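Local coordinates for guanylate kinase (Stenotrophomonas maltophilia, PDB 6WCT), which transfers a phosphate group from ATP to GMP, yielding GDP and ADP, and is probably needed for the recycling of GMP, at residues T23-A28 / A197-S202; L43-Q48 / A191-C196. One frame throughout, in Å; residues are numbered along the deposited sequence.

Contact 1 (T23-A28 / A197-S202)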
loop_
_atom_site.group_PDB
_atom_site.type_symbol
_atom_site.label_atom_id
_atom_site.label_comp_id
_atom_site.label_asym_id
_atom_site.label_seq_id
_atom_site.Cartn_x
_atom_site.Cartn_y
_atom_site.Cartn_z
ATOM N N THR A 23 6.064 12.997 3.216
ATOM C CA THR A 23 4.988 12.471 2.387
ATOM C C THR A 23 3.641 13.055 2.801
ATOM O O THR A 23 3.347 13.224 3.990
ATOM C CB THR A 23 4.942 10.944 2.455
ATOM O OG1 THR A 23 6.237 10.425 2.158
ATOM C CG2 THR A 23 3.926 10.382 1.465
ATOM N N LEU A 24 2.823 13.353 1.800
ATOM C CA LEU A 24 1.500 13.922 1.983
ATOM C C LEU A 24 0.456 12.827 1.835
ATOM O O LEU A 24 0.466 12.080 0.850
ATOM C CB LEU A 24 1.256 15.043 0.975
ATOM C CG LEU A 24 0.029 15.928 1.174
ATOM C CD1 LEU A 24 0.002 16.500 2.609
ATOM C CD2 LEU A 24 0.056 17.062 0.154
ATOM N N TYR A 25 -0.398 12.704 2.835
ATOM C CA TYR A 25 -1.461 11.706 2.894
ATOM C C TYR A 25 -2.807 12.404 2.863
ATOM O O TYR A 25 -2.968 13.469 3.464
ATOM C CB TYR A 25 -1.354 10.868 4.171
ATOM C CG TYR A 25 -0.073 10.082 4.258
ATOM C CD1 TYR A 25 0.035 8.831 3.665
ATOM C CD2 TYR A 25 1.049 10.615 4.874
ATOM C CE1 TYR A 25 1.205 8.106 3.736
ATOM C CE2 TYR A 25 2.232 9.898 4.937
ATOM C CZ TYR A 25 2.300 8.644 4.368
ATOM O OH TYR A 25 3.474 7.922 4.409
ATOM N N ILE A 26 -3.763 11.826 2.131
ATOM C CA ILE A 26 -5.142 12.296 2.156
ATOM C C ILE A 26 -6.028 11.133 2.564
ATOM O O ILE A 26 -5.939 10.051 1.975
ATOM C CB ILE A 26 -5.607 12.856 0.799
ATOM C CG1 ILE A 26 -4.733 14.023 0.363
ATOM C CG2 ILE A 26 -7.062 13.323 0.893
ATOM C CD1 ILE A 26 -5.196 14.653 -0.940
ATOM N N VAL A 27 -6.875 11.355 3.564
ATOM C CA VAL A 27 -7.905 10.392 3.946
ATOM C C VAL A 27 -9.245 11.110 3.805
ATOM O O VAL A 27 -9.506 12.097 4.507
ATOM C CB VAL A 27 -7.729 9.853 5.377
ATOM C CG1 VAL A 27 -8.852 8.876 5.687
ATOM C CG2 VAL A 27 -6.375 9.218 5.568
ATOM N N ALA A 28 -10.087 10.620 2.896
ATOM C CA ALA A 28 -11.383 11.217 2.646
ATOM C C ALA A 28 -12.486 10.241 3.016
ATOM O O ALA A 28 -12.321 9.022 2.929
ATOM C CB ALA A 28 -11.546 11.592 1.195
ATOM N N ALA A 197 -1.428 -0.151 7.812
ATOM C CA ALA A 197 -0.700 -0.890 6.779
ATOM C C ALA A 197 -0.442 -0.022 5.553
ATOM O O ALA A 197 0.642 -0.081 4.965
ATOM C CB ALA A 197 -1.450 -2.157 6.386
ATOM N N ILE A 198 -1.423 0.793 5.158
ATOM C CA ILE A 198 -1.252 1.680 4.005
ATOM C C ILE A 198 -0.136 2.687 4.268
ATOM O O ILE A 198 0.715 2.928 3.409
ATOM C CB ILE A 198 -2.573 2.392 3.671
ATOM C CG1 ILE A 198 -3.617 1.392 3.155
ATOM C CG2 ILE A 198 -2.334 3.573 2.680
ATOM C CD1 ILE A 198 -5.025 2.029 2.939
ATOM N N PHE A 199 -0.118 3.292 5.468
ATOM C CA PHE A 199 0.942 4.255 5.773
ATOM C C PHE A 199 2.310 3.581 5.824
ATOM O O PHE A 199 3.292 4.105 5.276
ATOM C CB PHE A 199 0.641 4.989 7.072
ATOM C CG PHE A 199 -0.547 5.908 6.984
ATOM C CD1 PHE A 199 -1.112 6.223 5.753
ATOM C CD2 PHE A 199 -1.094 6.456 8.118
ATOM C CE1 PHE A 199 -2.213 7.076 5.670
ATOM C CE2 PHE A 199 -2.186 7.315 8.043
ATOM C CZ PHE A 199 -2.748 7.620 6.827
ATOM N N THR A 200 2.391 2.413 6.459
ATOM C CA THR A 200 3.645 1.675 6.503
ATOM C C THR A 200 4.129 1.331 5.097
ATOM O O THR A 200 5.303 1.538 4.763
ATOM C CB THR A 200 3.467 0.408 7.336
ATOM O OG1 THR A 200 3.168 0.762 8.700
ATOM C CG2 THR A 200 4.713 -0.488 7.254
ATOM N N ALA A 201 3.237 0.798 4.257
ATOM C CA ALA A 201 3.646 0.395 2.917
ATOM C C ALA A 201 4.163 1.572 2.110
ATOM O O ALA A 201 5.083 1.413 1.298
ATOM C CB ALA A 201 2.482 -0.258 2.179
ATOM N N SER A 202 3.586 2.752 2.302
ATOM C CA SER A 202 4.015 3.885 1.497
ATOM C C SER A 202 5.476 4.240 1.775
ATOM O O SER A 202 6.181 4.672 0.864
ATOM C CB SER A 202 3.096 5.083 1.735
ATOM O OG SER A 202 3.434 5.758 2.935
#
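Phe199 reaches across from helix 197-202 to Tyr25 and Val27 of strand 24-28, which runs nearly antiparallel to it, the two axes 11.1 Å apart at 158°. With CG set anti to its own carbonyl carbon, the Phe199 ring swings off the helix toward the strand and lies beside the Tyr25 ring. The two planes are inclined at 55° with centroids 4.6 Å apart, neither stacked nor edge-to-face; Phe199 CE1 comes within 3.5 Å of Tyr25 CD1. Farther out, Phe199 CZ brings the rim of the ring to the methyl Val27 CG2 at 4.2 Å, the two side chains meeting at about a right angle. Leu116 of the neighbouring strand 114-117 also touches Phe199. Ala201 packs on Ala201 of the second subunit, so the helix lies between the sheet and its dimer partner. Ser202 then supplies the polar end of the contact. Its OG accepts a hydrogen bond from Tyr25 OH, 2.6 Å away, and lies at the edge of the tyrosine ring, in its plane. The same OG donates to Phe199 O at 2.9 Å; chi1 of 80° folds it back over the preceding turn of the helix to do so. A buried phenol is thus satisfied by a serine that is itself tied to the backbone of the residue packing on that phenol, a relay that limits rotation of the serine hydroxyl. This is helix-on-sheet packing in the parallel core of the P-loop kinase fold: strand 24-28 is the central strand that leads into the Walker A loop, and Val27 lies close to Lys35, a nucleotide-binding residue of that loop.

Contact 2 (L43-Q48 / A191-C196); sequences LARDPQ and AVDELC
Arg45 and Asp193, both exposed, form a salt bridge between the C-terminal end of helix 35-45 and helix 188-203. Arg45 NH1 donates to Asp193 OD1 at 2.8 Å with an almost straight N-H...O angle of 170°. The carboxylate oxygen lies in the guanidinium plane and is approached nearly along its C-O axis, although the two flat groups are turned 52° apart. A water bridges the same pair: it accepts from Arg45 NH2 and donates to Asp193 OD1, so this oxygen receives two bonds from the arginine side, one direct and one relayed. A second water donates to both Asp46 OD2 and Cys196 O, bridging the loop after the helix to a backbone carbonyl; Asp46 OD2 also pairs with Arg203.

Helix 35-45 is the one that follows the P-loop in this family, and here its C-terminal end is fastened to helix 188-203, on whose Val192 and Cys196 Thr42 of the P-loop helix also packs.

Van der Waals contacts line the arginine. Val192 CG1 sits over one face of the guanidinium, toward its rim, 3.6 Å from Arg45 NH2. Cys196 SG meets the aliphatic part at Arg45 CD, 3.8 Å away. The Arg45 chain leaves its helix extended and bends at chi3 (-64°), which carries the guanidinium to Asp193.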
loop_
_atom_site.group_PDB
_atom_site.type_symbol
_atom_site.label_atom_id
_atom_site.label_comp_id
_atom_site.label_asym_id
_atom_site.label_seq_id
_atom_site.Cartn_x
_atom_site.Cartn_y
_atom_site.Cartn_z
ATOM N N LEU A 43 -2.837 7.777 13.896
ATOM C CA LEU A 43 -1.721 8.673 14.181
ATOM C C LEU A 43 -1.137 8.441 15.564
ATOM O O LEU A 43 0.082 8.550 15.739
ATOM C CB LEU A 43 -2.151 10.130 14.020
ATOM C CG LEU A 43 -2.618 10.408 12.592
ATOM C CD1 LEU A 43 -3.237 11.793 12.446
ATOM C CD2 LEU A 43 -1.500 10.176 11.602
ATOM N N ALA A 44 -1.971 8.088 16.549
ATOM C CA ALA A 44 -1.441 7.750 17.865
ATOM C C ALA A 44 -0.493 6.566 17.771
ATOM O O ALA A 44 0.476 6.469 18.538
ATOM C CB ALA A 44 -2.576 7.460 18.850
ATOM N N ARG A 45 -0.801 5.620 16.885
ATOM C CA ARG A 45 0.065 4.469 16.655
ATOM C C ARG A 45 1.251 4.815 15.756
ATOM O O ARG A 45 2.280 4.137 15.807
ATOM C CB ARG A 45 -0.743 3.315 16.057
ATOM C CG ARG A 45 -0.053 1.964 16.182
ATOM C CD ARG A 45 -0.868 0.867 15.529
ATOM N NE ARG A 45 -2.148 0.687 16.198
ATOM C CZ ARG A 45 -3.092 -0.143 15.775
ATOM N NH1 ARG A 45 -2.897 -0.867 14.682
ATOM N NH2 ARG A 45 -4.231 -0.241 16.445
ATOM N N ASP A 46 1.112 5.817 14.887
ATOM C CA ASP A 46 2.139 6.170 13.905
ATOM C C ASP A 46 2.355 7.672 14.034
ATOM O O ASP A 46 1.843 8.462 13.231
ATOM C CB ASP A 46 1.719 5.791 12.486
ATOM C CG ASP A 46 2.882 5.805 11.517
ATOM O OD1 ASP A 46 4.003 6.219 11.929
ATOM O OD2 ASP A 46 2.662 5.421 10.343
ATOM N N PRO A 47 3.118 8.103 15.041
ATOM C CA PRO A 47 3.224 9.540 15.337
ATOM C C PRO A 47 4.103 10.342 14.385
ATOM O O PRO A 47 4.161 11.573 14.525
ATOM C CB PRO A 47 3.802 9.550 16.756
ATOM C CG PRO A 47 4.671 8.300 16.794
ATOM C CD PRO A 47 3.948 7.277 15.927
ATOM N N GLN A 48 4.806 9.712 13.442
ATOM C CA GLN A 48 5.584 10.535 12.526
ATOM C C GLN A 48 4.722 11.257 11.486
ATOM O O GLN A 48 5.275 11.931 10.611
ATOM C CB GLN A 48 6.660 9.697 11.845
ATOM C CG GLN A 48 6.195 8.954 10.647
ATOM C CD GLN A 48 7.296 8.097 10.075
ATOM O OE1 GLN A 48 7.203 6.875 10.100
ATOM N NE2 GLN A 48 8.358 8.733 9.571
ATOM N N ALA A 191 -10.164 -1.440 10.596
ATOM C CA ALA A 191 -9.925 -0.269 9.746
ATOM C C ALA A 191 -8.659 0.479 10.167
ATOM O O ALA A 191 -7.902 0.965 9.316
ATOM C CB ALA A 191 -11.136 0.671 9.782
ATOM N N VAL A 192 -8.418 0.583 11.480
ATOM C CA VAL A 192 -7.198 1.215 11.976
ATOM C C VAL A 192 -5.976 0.424 11.523
ATOM O O VAL A 192 -5.016 0.989 10.982
ATOM C CB VAL A 192 -7.259 1.355 13.512
ATOM C CG1 VAL A 192 -5.963 1.912 14.081
ATOM C CG2 VAL A 192 -8.419 2.270 13.905
ATOM N N ASP A 193 -6.010 -0.900 11.698
ATOM C CA ASP A 193 -4.918 -1.737 11.202
ATOM C C ASP A 193 -4.677 -1.508 9.717
ATOM O O ASP A 193 -3.526 -1.474 9.263
ATOM C CB ASP A 193 -5.228 -3.214 11.421
ATOM C CG ASP A 193 -5.223 -3.608 12.869
ATOM O OD1 ASP A 193 -4.682 -2.851 13.706
ATOM O OD2 ASP A 193 -5.754 -4.695 13.155
ATOM N N GLU A 194 -5.758 -1.392 8.942
ATOM C CA GLU A 194 -5.633 -1.265 7.493
ATOM C C GLU A 194 -5.057 0.090 7.103
ATOM O O GLU A 194 -4.219 0.180 6.203
ATOM C CB GLU A 194 -7.002 -1.508 6.843
ATOM C CG GLU A 194 -7.504 -2.962 7.064
ATOM C CD GLU A 194 -8.798 -3.303 6.323
ATOM O OE1 GLU A 194 -9.575 -2.384 5.988
ATOM O OE2 GLU A 194 -9.033 -4.509 6.073
ATOM N N LEU A 195 -5.497 1.160 7.756
ATOM C CA LEU A 195 -4.901 2.454 7.457
ATOM C C LEU A 195 -3.434 2.468 7.885
ATOM O O LEU A 195 -2.591 3.068 7.209
ATOM C CB LEU A 195 -5.701 3.576 8.121
ATOM C CG LEU A 195 -5.322 5.004 7.718
ATOM C CD1 LEU A 195 -5.491 5.210 6.237
ATOM C CD2 LEU A 195 -6.049 6.067 8.523
ATOM N N CYS A 196 -3.105 1.816 9.004
ATOM C CA CYS A 196 -1.697 1.722 9.385
ATOM C C CYS A 196 -0.886 0.951 8.343
ATOM O O CYS A 196 0.242 1.338 8.024
ATOM C CB CYS A 196 -1.547 1.079 10.766
ATOM S SG CYS A 196 -2.133 2.098 12.148
HETATM O O HOH W 1 -6.379 -1.447 15.811
HETATM O O HOH W 2 1.505 3.233 10.295
#

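How the contacts relate
From the N terminus, strand 24-28 comes first, in the middle of the parallel sheet; the P-loop and helix 35-45 follow, and the chain then passes through edge strand 49-51, the small mixed sheet and core strands 114-117, 135-140 and 181-184 before reaching helix 188-203. There contact 2 closes the shorter loop, from 43-48 to 191-196, and contact 1 closes the longer one that encloses it, from 23-28 to 197-202. Both therefore end on consecutive segments of one helix, which is tied to the central strand and to the end of the P-loop helix. The contacts adjoin: Phe199 CB lies 3.9 Å from Asp46 OD2, and Val27 CG2 lies 4.2 Å from Leu195 CD1.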